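Side-chain contacts in aldose-aldose oxidoreductase (Caulobacter crescentus, PDB 5A04), which probably oxidises one aldose while reducing another, shuttling hydride through a bound nicotinamide cofactor, NADP(H), on a Rossmann-type domain: residues 190-193 against 194-198; 229-232 against 233-237; 251-255 against 256-260; 316-319 against 320-324. All blocks are in the same frame, centred on the assembly; numbering follows the deposited sequence.

Contact 1: residues 190-193 against 194-198; sequences SLNA and ARYLT
A193 lies under the ring of Y196, its CA over the centre of one face in a CH-pi contact, 3.5 Å from CA to the ring centroid. The ring reaches back over the preceding turn because CG of Y196 sits between its own backbone N and carbonyl carbon (chi1 60°). A193 CB adds an apolar contact with Y196 CZ at 3.8 Å, and L191 CD1 meets the aliphatic CD of R195 at 4.0 Å.

The N192 amide stands at 73° to the tyrosine ring, with OD1 in the ring plane at its edge, 3.3 Å from CD2 of Y196. Its ND2 and NH1 of R195 are both donors and do not bond each other; each turns to D320, while R195 also forms salt bridges with D316 and E201. The hydroxyl of Y196 is hydrogen-bonded to N139. A leucine in place of Y196 would probably leave N139 without this partner and uncover the backbone at A193.

Main-chain bonds join each residue to the fourth one on, as in L197 N to A193 O (2.8 Å). T198 OG1 joins T198 N on A194 O, a helical threonine hydroxyl bonding one turn back at the C-terminal end of helix 182-198.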
loop_
_atom_site.group_PDB
_atom_site.type_symbol
_atom_site.label_atom_id
_atom_site.label_comp_id
_atom_site.label_asym_id
_atom_site.label_seq_id
_atom_site.Cartn_x
_atom_site.Cartn_y
_atom_site.Cartn_z
ATOM N N SER A 190 7.897 -1.018 8.500
ATOM C CA SER A 190 6.520 -0.659 8.146
ATOM C C SER A 190 5.654 -0.562 9.399
ATOM O O SER A 190 4.856 0.358 9.555
ATOM C CB SER A 190 5.914 -1.694 7.187
ATOM O OG SER A 190 6.611 -1.725 5.954
ATOM N N LEU A 191 5.798 -1.555 10.275
ATOM C CA LEU A 191 5.056 -1.587 11.527
ATOM C C LEU A 191 5.423 -0.416 12.432
ATOM O O LEU A 191 4.546 0.279 12.961
ATOM C CB LEU A 191 5.331 -2.916 12.238
ATOM C CG LEU A 191 4.931 -3.008 13.704
ATOM C CD1 LEU A 191 3.419 -2.807 13.836
ATOM C CD2 LEU A 191 5.373 -4.371 14.241
ATOM N N ASN A 192 6.721 -0.195 12.604
ATOM C CA ASN A 192 7.199 0.841 13.509
ATOM C C ASN A 192 6.727 2.207 12.999
ATOM O O ASN A 192 6.279 3.046 13.782
ATOM C CB ASN A 192 8.734 0.770 13.646
ATOM C CG ASN A 192 9.260 1.541 14.852
ATOM O OD1 ASN A 192 9.796 2.641 14.713
ATOM N ND2 ASN A 192 9.134 0.958 16.034
ATOM N N ALA A 193 6.791 2.418 11.686
ATOM C CA ALA A 193 6.305 3.680 11.105
ATOM C C ALA A 193 4.796 3.861 11.274
ATOM O O ALA A 193 4.329 4.958 11.585
ATOM C CB ALA A 193 6.673 3.782 9.621
ATOM N N ALA A 194 4.022 2.804 11.062
ATOM C CA ALA A 194 2.574 2.936 11.237
ATOM C C ALA A 194 2.272 3.399 12.661
ATOM O O ALA A 194 1.408 4.252 12.878
ATOM C CB ALA A 194 1.866 1.622 10.935
ATOM N N ARG A 195 3.026 2.859 13.616
ATOM C CA ARG A 195 2.871 3.234 15.015
ATOM C C ARG A 195 3.319 4.671 15.291
ATOM O O ARG A 195 2.595 5.405 15.966
ATOM C CB ARG A 195 3.638 2.254 15.919
ATOM C CG ARG A 195 2.962 0.852 16.002
ATOM C CD ARG A 195 3.787 -0.170 16.824
ATOM N NE ARG A 195 4.019 0.386 18.149
ATOM C CZ ARG A 195 5.192 0.825 18.589
ATOM N NH1 ARG A 195 6.285 0.678 17.849
ATOM N NH2 ARG A 195 5.271 1.397 19.791
ATOM N N TYR A 196 4.484 5.096 14.788
ATOM C CA TYR A 196 4.909 6.453 15.150
ATOM C C TYR A 196 4.230 7.532 14.315
ATOM O O TYR A 196 4.137 8.676 14.757
ATOM C CB TYR A 196 6.453 6.633 15.130
ATOM C CG TYR A 196 7.265 6.418 13.858
ATOM C CD1 TYR A 196 7.157 7.272 12.762
ATOM C CD2 TYR A 196 8.240 5.422 13.817
ATOM C CE1 TYR A 196 7.960 7.088 11.620
ATOM C CE2 TYR A 196 9.033 5.225 12.689
ATOM C CZ TYR A 196 8.896 6.064 11.602
ATOM O OH TYR A 196 9.704 5.853 10.504
ATOM N N LEU A 197 3.700 7.182 13.152
ATOM C CA LEU A 197 2.949 8.172 12.372
ATOM C C LEU A 197 1.557 8.389 12.981
ATOM O O LEU A 197 1.084 9.526 13.083
ATOM C CB LEU A 197 2.847 7.744 10.904
ATOM C CG LEU A 197 4.187 7.746 10.165
ATOM C CD1 LEU A 197 4.043 7.038 8.835
ATOM C CD2 LEU A 197 4.729 9.184 9.950
ATOM N N THR A 198 0.895 7.311 13.402
ATOM C CA THR A 198 -0.415 7.466 14.040
ATOM C C THR A 198 -0.258 7.932 15.476
ATOM O O THR A 198 -1.145 8.597 16.025
ATOM C CB THR A 198 -1.232 6.148 14.055
ATOM O OG1 THR A 198 -0.482 5.148 14.751
ATOM C CG2 THR A 198 -1.527 5.671 12.646
#

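Contact 2: residues 229-232 against 233-237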
loop_
_atom_site.group_PDB
_atom_site.type_symbol
_atom_site.label_atom_id
_atom_site.label_comp_id
_atom_site.label_asym_id
_atom_site.label_seq_id
_atom_site.Cartn_x
_atom_site.Cartn_y
_atom_site.Cartn_z
ATOM N N LEU A 229 -3.438 -3.011 9.734
ATOM C CA LEU A 229 -3.638 -2.608 11.122
ATOM C C LEU A 229 -4.824 -1.671 11.235
ATOM O O LEU A 229 -5.006 -0.782 10.399
ATOM C CB LEU A 229 -2.389 -1.905 11.676
ATOM C CG LEU A 229 -1.048 -2.631 11.538
ATOM C CD1 LEU A 229 0.101 -1.722 11.961
ATOM C CD2 LEU A 229 -1.037 -3.910 12.357
ATOM N N LEU A 230 -5.618 -1.858 12.285
ATOM C CA LEU A 230 -6.651 -0.887 12.643
ATOM C C LEU A 230 -6.299 -0.285 13.996
ATOM O O LEU A 230 -5.859 -1.010 14.890
ATOM C CB LEU A 230 -8.028 -1.557 12.694
ATOM C CG LEU A 230 -9.221 -0.694 13.110
ATOM C CD1 LEU A 230 -9.533 0.392 12.078
ATOM C CD2 LEU A 230 -10.445 -1.598 13.328
ATOM N N PHE A 231 -6.480 1.027 14.139
ATOM C CA PHE A 231 -6.141 1.733 15.376
ATOM C C PHE A 231 -7.411 2.273 16.062
ATOM O O PHE A 231 -8.440 2.429 15.404
ATOM C CB PHE A 231 -5.172 2.881 15.072
ATOM C CG PHE A 231 -3.833 2.426 14.531
ATOM C CD1 PHE A 231 -3.640 2.251 13.173
ATOM C CD2 PHE A 231 -2.777 2.182 15.391
ATOM C CE1 PHE A 231 -2.395 1.836 12.679
ATOM C CE2 PHE A 231 -1.534 1.766 14.914
ATOM C CZ PHE A 231 -1.347 1.595 13.551
ATOM N N PRO A 232 -7.338 2.579 17.372
ATOM C CA PRO A 232 -8.551 3.026 18.087
ATOM C C PRO A 232 -9.230 4.252 17.481
ATOM O O PRO A 232 -10.457 4.350 17.519
ATOM C CB PRO A 232 -8.024 3.343 19.494
ATOM C CG PRO A 232 -6.876 2.396 19.659
ATOM C CD PRO A 232 -6.207 2.386 18.300
ATOM N N SER A 233 -8.451 5.167 16.913
ATOM C CA SER A 233 -9.007 6.381 16.332
ATOM C C SER A 233 -9.785 6.114 15.052
ATOM O O SER A 233 -10.491 6.995 14.543
ATOM C CB SER A 233 -7.892 7.377 16.019
ATOM O OG SER A 233 -7.139 6.893 14.919
ATOM N N GLY A 234 -9.617 4.912 14.511
ATOM C CA GLY A 234 -10.181 4.575 13.219
ATOM C C GLY A 234 -9.149 4.628 12.104
ATOM O O GLY A 234 -9.431 4.218 10.983
ATOM N N ALA A 235 -7.952 5.135 12.403
ATOM C CA ALA A 235 -6.851 5.090 11.434
ATOM C C ALA A 235 -6.568 3.647 10.994
ATOM O O ALA A 235 -6.698 2.707 11.778
ATOM C CB ALA A 235 -5.580 5.722 12.026
ATOM N N THR A 236 -6.164 3.490 9.738
ATOM C CA THR A 236 -5.853 2.180 9.172
ATOM C C THR A 236 -4.447 2.174 8.584
ATOM O O THR A 236 -3.927 3.221 8.196
ATOM C CB THR A 236 -6.856 1.789 8.059
ATOM O OG1 THR A 236 -6.729 2.713 6.966
ATOM C CG2 THR A 236 -8.289 1.840 8.586
ATOM N N ALA A 237 -3.825 1.002 8.507
ATOM C CA ALA A 237 -2.562 0.891 7.780
ATOM C C ALA A 237 -2.539 -0.372 6.929
ATOM O O ALA A 237 -3.006 -1.435 7.349
ATOM C CB ALA A 237 -1.359 0.912 8.738
#
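L229 pairs with A237 through two backbone hydrogen bonds, L229 N to A237 O and A237 N to L229 O, each 2.9 Å, as a hydrogen-bonded antiparallel pair. Their CB atoms meet at 4.2 Å on the face of the sheet that helix 182-198 covers, where both side chains touch A194.

L230 and T236 follow as a non-hydrogen-bonded pair, with side chains on the opposite face. CG of L230 is anti to its backbone N (chi1 178°), and CD1 thereby reaches T236 CG2 at 4.0 Å. This face meets the second subunit, whose V208 packs on L230, whereas the hydroxyl of T236 is hydrogen-bonded to R155 O of its own chain.

F231 donates from N to A235 O, and its ring turns an edge to the returning chain: CD1 lies 4.1 Å from A235 CB, and CE1 lies 4.2 Å from A237 CB. E200, P202 and T198 also touch this side chain. An alanine here would probably open a gap between the hairpin and the end of helix 182-198, leaving A235 and A237 without this apolar neighbour.

P232 takes the second place of a type I turn closed by G234 N to F231 O, 2.9 Å, with the donor above the carbonyl plane. S233 OG accepts from A235 N at 3.2 Å in an ST turn and is also hydrogen-bonded to E200. G234 has a positive phi (101°), where a CB would jam against the preceding carbonyl O. This is a beta hairpin joining strands 224-230 and 236-242, its L230/T236 face against the second subunit.

Contact 3: residues 251-255 against 256-260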
loop_
_atom_site.group_PDB
_atom_site.type_symbol
_atom_site.label_atom_id
_atom_site.label_comp_id
_atom_site.label_asym_id
_atom_site.label_seq_id
_atom_site.Cartn_x
_atom_site.Cartn_y
_atom_site.Cartn_z
ATOM N N ARG A 251 3.296 6.583 2.898
ATOM C CA ARG A 251 2.443 7.754 2.746
ATOM C C ARG A 251 1.409 7.732 3.862
ATOM O O ARG A 251 0.766 6.701 4.090
ATOM C CB ARG A 251 1.737 7.786 1.384
ATOM C CG ARG A 251 0.839 9.020 1.263
ATOM C CD ARG A 251 -0.002 9.029 0.007
ATOM N NE ARG A 251 0.811 9.120 -1.200
ATOM C CZ ARG A 251 0.308 9.279 -2.420
ATOM N NH1 ARG A 251 -1.009 9.354 -2.598
ATOM N NH2 ARG A 251 1.121 9.354 -3.462
ATOM N N VAL A 252 1.269 8.846 4.572
ATOM C CA VAL A 252 0.220 8.982 5.573
ATOM C C VAL A 252 -0.767 10.034 5.055
ATOM O O VAL A 252 -0.359 11.091 4.564
ATOM C CB VAL A 252 0.798 9.343 6.979
ATOM C CG1 VAL A 252 1.784 10.514 6.908
ATOM C CG2 VAL A 252 -0.327 9.606 8.002
ATOM N N SER A 253 -2.059 9.709 5.112
ATOM C CA SER A 253 -3.100 10.566 4.535
ATOM C C SER A 253 -4.251 10.812 5.503
ATOM O O SER A 253 -4.648 9.920 6.262
ATOM C CB SER A 253 -3.678 9.953 3.252
ATOM O OG SER A 253 -2.680 9.486 2.366
ATOM N N GLY A 254 -4.801 12.022 5.436
ATOM C CA GLY A 254 -6.004 12.386 6.166
ATOM C C GLY A 254 -6.873 13.239 5.246
ATOM O O GLY A 254 -6.534 13.440 4.080
ATOM N N PRO A 255 -7.998 13.749 5.764
ATOM C CA PRO A 255 -8.963 14.487 4.935
ATOM C C PRO A 255 -8.389 15.775 4.355
ATOM O O PRO A 255 -8.867 16.233 3.319
ATOM C CB PRO A 255 -10.104 14.807 5.906
ATOM C CG PRO A 255 -9.890 13.925 7.090
ATOM C CD PRO A 255 -8.435 13.623 7.165
ATOM N N LYS A 256 -7.384 16.350 5.007
ATOM C CA LYS A 256 -6.810 17.611 4.526
ATOM C C LYS A 256 -5.624 17.441 3.577
ATOM O O LYS A 256 -5.172 18.408 2.957
ATOM C CB LYS A 256 -6.396 18.476 5.721
ATOM C CG LYS A 256 -7.582 18.925 6.563
ATOM C CD LYS A 256 -7.158 19.499 7.914
ATOM C CE LYS A 256 -6.330 20.747 7.767
ATOM N NZ LYS A 256 -5.977 21.309 9.106
ATOM N N GLY A 257 -5.099 16.225 3.469
ATOM C CA GLY A 257 -3.978 15.984 2.582
ATOM C C GLY A 257 -3.091 14.837 3.026
ATOM O O GLY A 257 -3.482 14.026 3.864
ATOM N N TRP A 258 -1.896 14.760 2.457
ATOM C CA TRP A 258 -1.040 13.618 2.740
ATOM C C TRP A 258 0.437 13.980 2.623
ATOM O O TRP A 258 0.803 15.004 2.031
ATOM C CB TRP A 258 -1.391 12.433 1.808
ATOM C CG TRP A 258 -1.422 12.721 0.309
ATOM C CD1 TRP A 258 -2.535 12.892 -0.471
ATOM C CD2 TRP A 258 -0.297 12.810 -0.585
ATOM N NE1 TRP A 258 -2.172 13.110 -1.780
ATOM C CE2 TRP A 258 -0.806 13.059 -1.878
ATOM C CE3 TRP A 258 1.089 12.711 -0.413
ATOM C CZ2 TRP A 258 0.023 13.221 -2.990
ATOM C CZ3 TRP A 258 1.909 12.870 -1.516
ATOM C CH2 TRP A 258 1.374 13.127 -2.789
ATOM N N VAL A 259 1.284 13.156 3.227
ATOM C CA VAL A 259 2.723 13.331 3.084
ATOM C C VAL A 259 3.362 11.958 2.914
ATOM O O VAL A 259 2.939 10.974 3.530
ATOM C CB VAL A 259 3.348 14.098 4.295
ATOM C CG1 VAL A 259 2.991 13.465 5.608
ATOM C CG2 VAL A 259 4.860 14.207 4.151
ATOM N N GLU A 260 4.361 11.883 2.047
ATOM C CA GLU A 260 5.040 10.615 1.824
ATOM C C GLU A 260 6.542 10.816 1.777
ATOM O O GLU A 260 7.020 11.916 1.481
ATOM C CB GLU A 260 4.565 9.969 0.523
ATOM C CG GLU A 260 5.017 10.707 -0.745
ATOM C CD GLU A 260 4.452 10.085 -2.019
ATOM O OE1 GLU A 260 3.636 9.130 -1.932
ATOM O OE2 GLU A 260 4.824 10.562 -3.115
#
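R251 lays its guanidinium flat on the indole of W258, the two planes 4° apart. CZ stands 3.8 Å above the centroid of the six-membered ring, almost on its normal, which makes the stack a cation-pi interaction. The arginine chain leaves the strand extended and bends at chi3 (-65°), bringing NE over CE3 of W258 while CD rests on the same indole face.

E260, paired with R251 across the two strands, takes the edge of the same guanidinium. NE and NH2 of R251 both donate to OE1, at 2.9 Å and 3.0 Å, a side-on grip on one oxygen. OE1 lies in the guanidinium plane, but the nitrogens approach from above the carboxylate plane. OE2 is held by R273, and R251 NH2 has a further salt bridge with D262 of the second subunit.

W258 is opposite S253, whose OG comes within 3.3 Å of W258 CB. On the other face, V252 and V259 lie side by side, with their CG1 atoms tightly packed at 3.4 Å. The type I turn G254-G257 closes this beta hairpin through G257 N to G254 O at 3.2 Å, with G254 N bonded to G257 O.

With its face on an aromatic ring and its edge on the E260 carboxylate, the R251 cation is probably well stabilised; E260 and D262 are likely to offset the charges of R251 and R273 at the subunit interface.

Contact 4: residues 316-319 against 320-324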
loop_
_atom_site.group_PDB
_atom_site.type_symbol
_atom_site.label_atom_id
_atom_site.label_comp_id
_atom_site.label_asym_id
_atom_site.label_seq_id
_atom_site.Cartn_x
_atom_site.Cartn_y
_atom_site.Cartn_z
ATOM N N ASP A 316 9.210 0.202 23.455
ATOM C CA ASP A 316 8.880 0.381 22.036
ATOM C C ASP A 316 9.183 -0.907 21.270
ATOM O O ASP A 316 8.398 -1.341 20.416
ATOM C CB ASP A 316 9.662 1.566 21.441
ATOM C CG ASP A 316 9.053 2.089 20.138
ATOM O OD1 ASP A 316 7.812 2.236 20.060
ATOM O OD2 ASP A 316 9.823 2.387 19.202
ATOM N N GLY A 317 10.323 -1.525 21.581
ATOM C CA GLY A 317 10.715 -2.759 20.924
ATOM C C GLY A 317 9.724 -3.861 21.257
ATOM O O GLY A 317 9.354 -4.671 20.400
ATOM N N LEU A 318 9.289 -3.877 22.514
ATOM C CA LEU A 318 8.324 -4.873 22.980
ATOM C C LEU A 318 6.977 -4.704 22.279
ATOM O O LEU A 318 6.338 -5.682 21.884
ATOM C CB LEU A 318 8.146 -4.761 24.495
ATOM C CG LEU A 318 6.993 -5.528 25.148
ATOM C CD1 LEU A 318 7.107 -7.040 24.942
ATOM C CD2 LEU A 318 6.938 -5.185 26.639
ATOM N N LYS A 319 6.546 -3.460 22.123
ATOM C CA LYS A 319 5.276 -3.186 21.460
ATOM C C LYS A 319 5.310 -3.675 20.013
ATOM O O LYS A 319 4.322 -4.232 19.512
ATOM C CB LYS A 319 4.948 -1.696 21.526
ATOM C CG LYS A 319 4.392 -1.255 22.882
ATOM C CD LYS A 319 4.399 0.253 23.008
ATOM C CE LYS A 319 3.848 0.701 24.353
ATOM N NZ LYS A 319 4.060 2.170 24.521
ATOM N N ASP A 320 6.450 -3.520 19.349
ATOM C CA ASP A 320 6.570 -4.071 18.001
ATOM C C ASP A 320 6.465 -5.596 18.015
ATOM O O ASP A 320 5.741 -6.171 17.195
ATOM C CB ASP A 320 7.888 -3.652 17.334
ATOM C CG ASP A 320 7.788 -2.298 16.633
ATOM O OD1 ASP A 320 6.665 -1.775 16.477
ATOM O OD2 ASP A 320 8.843 -1.775 16.219
ATOM N N LEU A 321 7.163 -6.257 18.943
ATOM C CA LEU A 321 7.143 -7.723 18.962
ATOM C C LEU A 321 5.739 -8.235 19.250
ATOM O O LEU A 321 5.362 -9.286 18.742
ATOM C CB LEU A 321 8.127 -8.304 19.988
ATOM C CG LEU A 321 9.412 -8.875 19.373
ATOM C CD1 LEU A 321 9.119 -9.995 18.376
ATOM C CD2 LEU A 321 10.220 -7.736 18.712
ATOM N N ARG A 322 4.991 -7.506 20.075
ATOM C CA ARG A 322 3.600 -7.878 20.361
ATOM C C ARG A 322 2.773 -7.923 19.074
ATOM O O ARG A 322 1.999 -8.862 18.849
ATOM C CB ARG A 322 2.953 -6.893 21.343
ATOM C CG ARG A 322 3.384 -7.021 22.794
ATOM C CD ARG A 322 2.690 -5.958 23.656
ATOM N NE ARG A 322 2.971 -6.131 25.079
ATOM C CZ ARG A 322 3.031 -5.131 25.958
ATOM N NH1 ARG A 322 2.835 -3.874 25.562
ATOM N NH2 ARG A 322 3.296 -5.386 27.233
ATOM N N VAL A 323 2.935 -6.907 18.231
ATOM C CA VAL A 323 2.186 -6.855 16.984
ATOM C C VAL A 323 2.724 -7.885 16.001
ATOM O O VAL A 323 1.955 -8.519 15.281
ATOM C CB VAL A 323 2.225 -5.451 16.350
ATOM C CG1 VAL A 323 1.319 -5.418 15.128
ATOM C CG2 VAL A 323 1.767 -4.413 17.372
ATOM N N ILE A 324 4.044 -8.069 15.981
ATOM C CA ILE A 324 4.652 -9.062 15.099
ATOM C C ILE A 324 4.103 -10.464 15.389
ATOM O O ILE A 324 3.752 -11.203 14.460
ATOM C CB ILE A 324 6.197 -9.036 15.220
ATOM C CG1 ILE A 324 6.729 -7.809 14.460
ATOM C CG2 ILE A 324 6.811 -10.310 14.666
ATOM C CD1 ILE A 324 8.187 -7.466 14.761
#
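The guanidinium of R322 carries CD2 of L318 over one face, 3.7 Å above the plane and displaced toward the rim, near NH2. L318 CG lies 4.1 Å from both CZ and NE, so the leucine branch lies against part of that face. K319 CG comes within 4.1 Å of R322 NH1. The arginine chain is extended from CG to NE, and CG, anti to the carbonyl carbon (chi1 -75°), directs it back along the helix toward L318. The leucine meets it with CG anti to the backbone N (chi1 169°), while its other neighbours V110, C113 and I117 belong to helix 110-123. R322 thus rests its flat group on hydrocarbon at an exposed position. NZ of K319 keeps 6.3 Å from R322 NH1, a separation that probably softens the repulsion between these like charges.

All of this is spacing of three or four residues on one alpha-helix, 314-333, of the C-terminal alpha/beta domain. Its regular backbone bonds include R322 N to L318 O at 2.9 Å; the bond from V323 N to K319 O is longer, 3.3 Å.

D316 and D320, one turn apart, are both buried. Their OD2 atoms stand 5.2 Å from each other, and the like charges are probably balanced by R195 of helix 182-198, the shared partner of both aspartates.

How the contacts relate
Along the chain the contacts follow in numerical order, all within the C-terminal alpha/beta domain. Contacts 2 and 3 are hairpins of one mixed sheet, with centres about 14 Å apart, and both touch the second subunit. Contact 1, on helix 182-198, packs against the hairpin of contact 2, their centres about 11 Å apart. It lies equally far from contact 4, on helix 314-333, and joins it through buried charged and amide groups. Contact 4 also touches contact 2 through L229 and V323, whereas contacts 3 and 4 stand about 25 Å apart. In space the contacts thus span from two helices whose side chains come within about 10 to 11 Å of the cofactor and glucose to the hairpins that meet the second subunit.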